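Local coordinates for mandelate racemase/muconate lactonizing enzyme-like protein (Rubrobacter xylanophilus DSM 9941, PDB 3CYJ), which is of unknown function but belongs to the mandelate racemase/muconate lactonizing enzyme family, whose barrel domain here holds a sodium ion, at residues A[109-112]-A[113-117]; A[198-201]-A[202-205]; A[284-287]-A[288-292]. All coordinates share one frame; numbering follows the deposited sequence.

Interaction 1. Residues A[109-112]-A[113-117]; sequences LWDL and KARLL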
loop_
_atom_site.group_PDB
_atom_site.type_symbol
_atom_site.label_atom_id
_atom_site.label_comp_id
_atom_site.label_asym_id
_atom_site.label_seq_id
_atom_site.Cartn_x
_atom_site.Cartn_y
_atom_site.Cartn_z
ATOM N N LEU A 109 3.320 -10.783 42.358
ATOM C CA LEU A 109 3.650 -9.459 42.836
ATOM C C LEU A 109 2.449 -8.482 42.969
ATOM O O LEU A 109 2.420 -7.643 43.882
ATOM C CB LEU A 109 4.707 -8.830 41.952
ATOM C CG LEU A 109 6.038 -9.609 41.901
ATOM C CD1 LEU A 109 7.080 -8.854 41.077
ATOM C CD2 LEU A 109 6.546 -9.851 43.291
ATOM N N TRP A 110 1.490 -8.587 42.061
ATOM C CA TRP A 110 0.304 -7.761 42.104
ATOM C C TRP A 110 -0.636 -8.266 43.198
ATOM O O TRP A 110 -1.203 -7.456 43.938
ATOM C CB TRP A 110 -0.430 -7.745 40.760
ATOM C CG TRP A 110 0.025 -6.658 39.817
ATOM C CD1 TRP A 110 0.827 -6.805 38.671
ATOM C CD2 TRP A 110 -0.315 -5.259 39.887
ATOM N NE1 TRP A 110 1.018 -5.579 38.084
ATOM C CE2 TRP A 110 0.336 -4.613 38.800
ATOM C CE3 TRP A 110 -1.068 -4.483 40.783
ATOM C CZ2 TRP A 110 0.223 -3.227 38.578
ATOM C CZ3 TRP A 110 -1.172 -3.093 40.570
ATOM C CH2 TRP A 110 -0.548 -2.480 39.471
ATOM N N ASP A 111 -0.804 -9.593 43.271
ATOM C CA ASP A 111 -1.508 -10.213 44.411
ATOM C C ASP A 111 -0.905 -9.707 45.731
ATOM O O ASP A 111 -1.603 -9.209 46.620
ATOM C CB ASP A 111 -1.455 -11.726 44.360
ATOM C CG ASP A 111 -2.508 -12.396 45.300
ATOM O OD1 ASP A 111 -3.632 -11.845 45.485
ATOM O OD2 ASP A 111 -2.239 -13.479 45.852
ATOM N N LEU A 112 0.406 -9.812 45.853
ATOM C CA LEU A 112 1.077 -9.271 47.019
ATOM C C LEU A 112 0.775 -7.778 47.236
ATOM O O LEU A 112 0.480 -7.384 48.346
ATOM C CB LEU A 112 2.594 -9.533 46.954
ATOM C CG LEU A 112 3.404 -9.019 48.147
ATOM C CD1 LEU A 112 2.972 -9.795 49.446
ATOM C CD2 LEU A 112 4.976 -9.020 47.870
ATOM N N LYS A 113 0.901 -6.937 46.208
ATOM C CA LYS A 113 0.600 -5.525 46.397
ATOM C C LYS A 113 -0.854 -5.341 46.913
ATOM O O LYS A 113 -1.081 -4.599 47.834
ATOM C CB LYS A 113 0.855 -4.690 45.137
ATOM C CG LYS A 113 0.576 -3.160 45.314
ATOM C CD LYS A 113 0.272 -2.417 43.988
ATOM C CE LYS A 113 0.414 -0.871 44.113
ATOM N NZ LYS A 113 -0.294 -0.084 43.009
ATOM N N ALA A 114 -1.809 -6.040 46.326
ATOM C CA ALA A 114 -3.207 -5.850 46.657
ATOM C C ALA A 114 -3.479 -6.190 48.150
ATOM O O ALA A 114 -4.137 -5.410 48.870
ATOM C CB ALA A 114 -4.083 -6.696 45.722
ATOM N N ARG A 115 -2.960 -7.351 48.569
ATOM C CA ARG A 115 -2.913 -7.833 49.965
ATOM C C ARG A 115 -2.260 -6.871 50.963
ATOM O O ARG A 115 -2.843 -6.625 52.014
ATOM C CB ARG A 115 -2.301 -9.242 50.060
ATOM C CG ARG A 115 -3.277 -10.276 49.552
ATOM C CD ARG A 115 -2.655 -11.626 49.265
ATOM N NE ARG A 115 -3.623 -12.574 48.684
ATOM C CZ ARG A 115 -4.584 -13.215 49.367
ATOM N NH1 ARG A 115 -4.760 -12.978 50.657
ATOM N NH2 ARG A 115 -5.394 -14.075 48.763
ATOM N N LEU A 116 -1.114 -6.284 50.616
ATOM C CA LEU A 116 -0.482 -5.258 51.460
ATOM C C LEU A 116 -1.370 -4.038 51.625
ATOM O O LEU A 116 -1.279 -3.313 52.628
ATOM C CB LEU A 116 0.875 -4.788 50.902
ATOM C CG LEU A 116 2.061 -5.753 50.947
ATOM C CD1 LEU A 116 3.214 -5.174 50.091
ATOM C CD2 LEU A 116 2.475 -6.064 52.418
ATOM N N LEU A 117 -2.216 -3.804 50.623
ATOM C CA LEU A 117 -3.127 -2.672 50.648
ATOM C C LEU A 117 -4.448 -3.073 51.203
ATOM O O LEU A 117 -5.317 -2.236 51.316
ATOM C CB LEU A 117 -3.359 -2.136 49.252
ATOM C CG LEU A 117 -2.200 -1.382 48.616
ATOM C CD1 LEU A 117 -2.692 -0.669 47.376
ATOM C CD2 LEU A 117 -1.568 -0.429 49.610
HETATM O O HOH W 1 -4.389 -15.038 46.314
#

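Interaction 2. Residues A[198-201]-A[202-205]; sequences AYTR and KQAL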
loop_
_atom_site.group_PDB
_atom_site.type_symbol
_atom_site.label_atom_id
_atom_site.label_comp_id
_atom_site.label_asym_id
_atom_site.label_seq_id
_atom_site.Cartn_x
_atom_site.Cartn_y
_atom_site.Cartn_z
ATOM N N ALA A 198 -6.198 -25.504 12.756
ATOM C CA ALA A 198 -6.292 -26.768 12.032
ATOM C C ALA A 198 -6.456 -26.681 10.521
ATOM O O ALA A 198 -6.223 -27.685 9.833
ATOM C CB ALA A 198 -7.430 -27.637 12.638
ATOM N N TYR A 199 -6.915 -25.537 10.010
ATOM C CA TYR A 199 -7.263 -25.379 8.598
ATOM C C TYR A 199 -6.238 -24.627 7.733
ATOM O O TYR A 199 -5.515 -23.763 8.220
ATOM C CB TYR A 199 -8.576 -24.568 8.478
ATOM C CG TYR A 199 -9.786 -25.131 9.203
ATOM C CD1 TYR A 199 -10.113 -26.489 9.143
ATOM C CD2 TYR A 199 -10.629 -24.274 9.934
ATOM C CE1 TYR A 199 -11.264 -27.009 9.841
ATOM C CE2 TYR A 199 -11.772 -24.743 10.559
ATOM C CZ TYR A 199 -12.084 -26.107 10.535
ATOM O OH TYR A 199 -13.200 -26.511 11.201
ATOM N N THR A 200 -6.222 -24.925 6.444
ATOM C CA THR A 200 -5.618 -24.058 5.434
ATOM C C THR A 200 -6.557 -22.907 5.213
ATOM O O THR A 200 -7.685 -22.921 5.692
ATOM C CB THR A 200 -5.497 -24.784 4.047
ATOM O OG1 THR A 200 -6.830 -25.090 3.511
ATOM C CG2 THR A 200 -4.663 -26.076 4.177
ATOM N N ARG A 201 -6.117 -21.912 4.459
ATOM C CA ARG A 201 -6.875 -20.682 4.234
ATOM C C ARG A 201 -8.263 -20.933 3.627
ATOM O O ARG A 201 -9.269 -20.446 4.149
ATOM C CB ARG A 201 -6.052 -19.717 3.316
ATOM C CG ARG A 201 -4.725 -19.245 3.909
ATOM C CD ARG A 201 -3.847 -18.395 2.970
ATOM N NE ARG A 201 -2.701 -17.887 3.757
ATOM C CZ ARG A 201 -1.658 -17.196 3.277
ATOM N NH1 ARG A 201 -1.547 -16.953 1.989
ATOM N NH2 ARG A 201 -0.678 -16.823 4.085
ATOM N N LYS A 202 -8.318 -21.630 2.483
ATOM C CA LYS A 202 -9.581 -21.895 1.783
ATOM C C LYS A 202 -10.436 -22.895 2.502
ATOM O O LYS A 202 -11.649 -22.860 2.351
ATOM C CB LYS A 202 -9.362 -22.356 0.338
ATOM C CG LYS A 202 -8.946 -21.221 -0.610
ATOM C CD LYS A 202 -10.096 -20.194 -0.859
ATOM C CE LYS A 202 -9.553 -18.774 -1.184
ATOM N NZ LYS A 202 -8.897 -18.690 -2.572
ATOM N N GLN A 203 -9.818 -23.782 3.282
ATOM C CA GLN A 203 -10.531 -24.737 4.143
ATOM C C GLN A 203 -11.288 -23.958 5.213
ATOM O O GLN A 203 -12.484 -24.185 5.460
ATOM C CB GLN A 203 -9.508 -25.707 4.777
ATOM C CG GLN A 203 -10.039 -27.063 5.262
ATOM C CD GLN A 203 -8.934 -27.969 5.965
ATOM O OE1 GLN A 203 -7.758 -27.556 6.101
ATOM N NE2 GLN A 203 -9.349 -29.182 6.435
ATOM N N ALA A 204 -10.594 -23.028 5.859
ATOM C CA ALA A 204 -11.188 -22.206 6.895
ATOM C C ALA A 204 -12.334 -21.341 6.306
ATOM O O ALA A 204 -13.386 -21.215 6.891
ATOM C CB ALA A 204 -10.109 -21.329 7.560
ATOM N N LEU A 205 -12.119 -20.742 5.140
ATOM C CA LEU A 205 -13.194 -19.966 4.509
ATOM C C LEU A 205 -14.411 -20.853 4.272
ATOM O O LEU A 205 -15.514 -20.446 4.571
ATOM C CB LEU A 205 -12.758 -19.288 3.211
ATOM C CG LEU A 205 -13.787 -18.349 2.503
ATOM C CD1 LEU A 205 -14.258 -17.188 3.368
ATOM C CD2 LEU A 205 -13.146 -17.761 1.227
HETATM O O HOH W 2 -5.379 -28.520 7.309
HETATM O O HOH W 3 -8.230 -30.001 8.998
#

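Interaction 3. Residues A[284-287]-A[288-292]; sequences DGIC and RGHQI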
loop_
_atom_site.group_PDB
_atom_site.type_symbol
_atom_site.label_atom_id
_atom_site.label_comp_id
_atom_site.label_asym_id
_atom_site.label_seq_id
_atom_site.Cartn_x
_atom_site.Cartn_y
_atom_site.Cartn_z
ATOM N N ASP A 284 -5.798 -2.804 26.458
ATOM C CA ASP A 284 -6.801 -1.758 26.143
ATOM C C ASP A 284 -6.329 -0.740 25.109
ATOM O O ASP A 284 -7.039 -0.425 24.154
ATOM C CB ASP A 284 -7.135 -0.975 27.402
ATOM C CG ASP A 284 -8.519 -1.256 27.917
ATOM O OD1 ASP A 284 -9.310 -1.836 27.160
ATOM O OD2 ASP A 284 -8.810 -0.850 29.075
ATOM N N GLY A 285 -5.117 -0.232 25.306
ATOM C CA GLY A 285 -4.531 0.715 24.392
ATOM C C GLY A 285 -4.421 0.141 23.008
ATOM O O GLY A 285 -4.626 0.855 22.029
ATOM N N ILE A 286 -4.111 -1.151 22.890
ATOM C CA ILE A 286 -4.115 -1.734 21.549
ATOM C C ILE A 286 -5.526 -1.861 21.026
ATOM O O ILE A 286 -5.819 -1.494 19.898
ATOM C CB ILE A 286 -3.363 -3.089 21.453
ATOM C CG1 ILE A 286 -1.883 -2.918 21.837
ATOM C CG2 ILE A 286 -3.487 -3.639 20.065
ATOM C CD1 ILE A 286 -1.071 -2.344 20.795
ATOM N N CYS A 287 -6.401 -2.382 21.861
ATOM C CA CYS A 287 -7.758 -2.647 21.439
ATOM C C CYS A 287 -8.569 -1.375 21.182
ATOM O O CYS A 287 -9.280 -1.315 20.192
ATOM C CB CYS A 287 -8.470 -3.559 22.442
ATOM S SG CYS A 287 -7.865 -5.269 22.269
ATOM N N ARG A 288 -8.515 -0.397 22.082
ATOM C CA ARG A 288 -9.242 0.869 21.848
ATOM C C ARG A 288 -8.623 1.644 20.659
ATOM O O ARG A 288 -9.350 2.258 19.858
ATOM C CB ARG A 288 -9.263 1.776 23.106
ATOM C CG ARG A 288 -9.760 1.172 24.418
ATOM C CD ARG A 288 -11.172 0.628 24.294
ATOM N NE ARG A 288 -12.160 1.634 23.927
ATOM C CZ ARG A 288 -12.851 1.651 22.785
ATOM N NH1 ARG A 288 -13.733 2.636 22.564
ATOM N NH2 ARG A 288 -12.682 0.705 21.858
ATOM N N GLY A 289 -7.289 1.621 20.540
ATOM C CA GLY A 289 -6.617 2.247 19.387
ATOM C C GLY A 289 -7.042 1.696 18.027
ATOM O O GLY A 289 -7.101 2.430 17.051
ATOM N N HIS A 290 -7.360 0.395 17.977
ATOM C CA HIS A 290 -7.766 -0.275 16.768
ATOM C C HIS A 290 -9.281 -0.468 16.694
ATOM O O HIS A 290 -9.798 -0.940 15.671
ATOM C CB HIS A 290 -7.108 -1.633 16.704
ATOM C CG HIS A 290 -5.702 -1.619 16.198
ATOM N ND1 HIS A 290 -4.617 -1.334 17.006
ATOM C CD2 HIS A 290 -5.195 -1.919 14.979
ATOM C CE1 HIS A 290 -3.503 -1.426 16.298
ATOM N NE2 HIS A 290 -3.824 -1.795 15.066
ATOM N N GLN A 291 -9.987 -0.111 17.767
ATOM C CA GLN A 291 -11.452 -0.254 17.868
ATOM C C GLN A 291 -12.015 -1.685 17.756
ATOM O O GLN A 291 -13.082 -1.923 17.132
ATOM C CB GLN A 291 -12.179 0.648 16.835
ATOM C CG GLN A 291 -11.830 2.085 16.954
ATOM C CD GLN A 291 -12.502 2.665 18.131
ATOM O OE1 GLN A 291 -13.748 2.786 18.161
ATOM N NE2 GLN A 291 -11.709 2.986 19.153
ATOM N N ILE A 292 -11.363 -2.633 18.414
ATOM C CA ILE A 292 -11.863 -3.967 18.410
ATOM C C ILE A 292 -12.052 -4.427 19.856
ATOM O O ILE A 292 -11.300 -4.015 20.740
ATOM C CB ILE A 292 -10.889 -4.917 17.611
ATOM C CG1 ILE A 292 -9.488 -4.974 18.259
ATOM C CG2 ILE A 292 -10.859 -4.516 16.132
ATOM C CD1 ILE A 292 -8.492 -5.821 17.543
#

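Interaction 1. Residues A[109-112]-A[113-117]
Four successive i to i+4 backbone bonds, from Lys-113 N to Leu-109 O through to Leu-116 N to Leu-112 O, carry the last turns of helix 97-116 of the N-terminal domain. Along one flank Asp-111 and Arg-115 form the i to i+4 salt bridge common in helices: Arg-115 NE faces both carboxylate oxygens, weakly, at 3.3 Å from Asp-111 OD1 and 3.3 Å from Asp-111 OD2. Carboxylate and guanidinium planes stand 88° apart, so this is not a flat two-pronged pairing. A water bridges the two groups, giving to Asp-111 OD2 at 2.7 Å and accepting from Arg-115 NH2 at 2.8 Å. On another flank Lys-113, its chain extended beyond CG, runs beside Trp-110, with CD 3.8 Å from the indole CZ3. Leu-112 CG and Leu-116 CD1 meet more loosely, at 4.3 Å. The polar ends bind further partners: Lys-113 NZ reaches Asp-123 O of the second subunit, and Trp-110 NE1 bonds Thr-278 OG1. The acidic group of Asp-111 also accepts from Leu-49 N, on strand 46-53, and from Leu-350 N, while Trp-110 and Ala-114 pack on helix 121-124 and Leu-109 on helix 78-88.

Interaction 2. Residues A[198-201]-A[202-205]
The phenol ring of Tyr-199 and the carboxamide of Gln-203 meet obliquely, their planes 58° apart, with Tyr-199 CD1 3.7 Å from Gln-203 CD. The other delta carbon, Tyr-199 CD2, lies 3.7 Å from Ala-204 CA, so the ring rests against two consecutive residues of the first helical turn. Trp-207, farther along the same helix, stacks with this ring. The amide plane, in turn, is fixed by its polar ends. Thr-200 N gives to Gln-203 OE1 at 3.1 Å in a fairly straight bond, and one water bridges OE1 to Ala-198 O, lying 2.8 Å from Gln-203 OE1. A second water accepts from Gln-203 NE2 at 2.9 Å and gives to the same Ala-198 O. Because Thr-200 N can only donate, its bond is the one that identifies the amide oxygen.

The pattern is a worked case of the capping box. Thr-200 is the N-cap of helix 201-215: its OG1, set between the backbone N and the carbonyl carbon (chi1 64°), accepts from Gln-203 N at 3.3 Å, while the side chain of Gln-203 returns a bond to the backbone of Thr-200. With chi1 at -158° the extended chain of Gln-203 heads back toward the start of the helix. Regular helical bonding then begins with Ala-204 N to Thr-200 O, 2.9 Å. In the barrel this turn follows strand 190-194, which ends at the sodium ligand Asp-194; the side chain of Ala-198 is about 10 Å from that ion. Arg-201 extends to a salt bridge with Asp-228, and Lys-202 NZ makes another with Asp-265 of the third subunit.

Interaction 3. Residues A[284-287]-A[288-292]
A Schellman motif ends helix 283-290, one of the helices of the enolase-family barrel, and turns the chain toward strand 294-296. Gln-291, at positive phi (61°), is its C-prime residue. The closing 6-to-1 bond runs from Ile-292 N to Cys-287 O at 3.0 Å, and the inner bond, from Gln-291 N to Arg-288 O, is weak. An apolar contact accompanies the turn, Ile-292 CG1 lying 4.3 Å from Cys-287 SG.

Just inside the cap, His-290 gives two bent bonds to the carbonyl of Ile-286. Its backbone N gives to Ile-286 O at 3.1 Å, and its ring ND1 gives to the same oxygen at 3.1 Å, the two donors arriving from opposite faces of the carbonyl plane. The imidazole can do this because CG lies anti to its own carbonyl carbon (chi1 -82°), which folds the ring back alongside Ile-286; the oxygen sits at the ring edge, only 15° out of the imidazole plane. This is consistent with a proton on ND1, and the ring's rotation is held by this bond. Ile-286 CG2 lies beside the ring, 4.0 Å from His-290 ND1. His-258 of the same chain and His-258 of the second subunit both meet this ring, so the helix end faces a subunit boundary.

At the other end of the stretch Asp-284 and Arg-288 run side by side without pairing their charges: Asp-284 OD1 and Arg-288 NE are 5.5 Å apart. The carboxylate instead accepts from Glu-311 N and Ser-312 OG. The side chain of Gln-291 bends back over the turn, and its NE2 gives to Arg-288 O within that carbonyl's plane, at 2.6 Å, a short value not to be read closely.

Overall arrangement
Along the chain the three contacts come in series. Interaction 1 lies on helix 97-116 of the N-terminal domain; interactions 2 and 3 belong to the barrel, at the start of helix 201-215 and the end of helix 283-290. Centres of interactions 1 and 2 are about 45 Å apart, on opposite sides of the chain's centre; those of interactions 1 and 3 are about 28 Å apart, and those of 2 and 3 are about 27 Å apart. None touches another within the chain. The assembly relates them differently: interactions 1 and 3 both meet the second subunit, while Arg-201 of interaction 2 packs on His-290 of the third subunit, bringing the two barrel-helix ends together between copies.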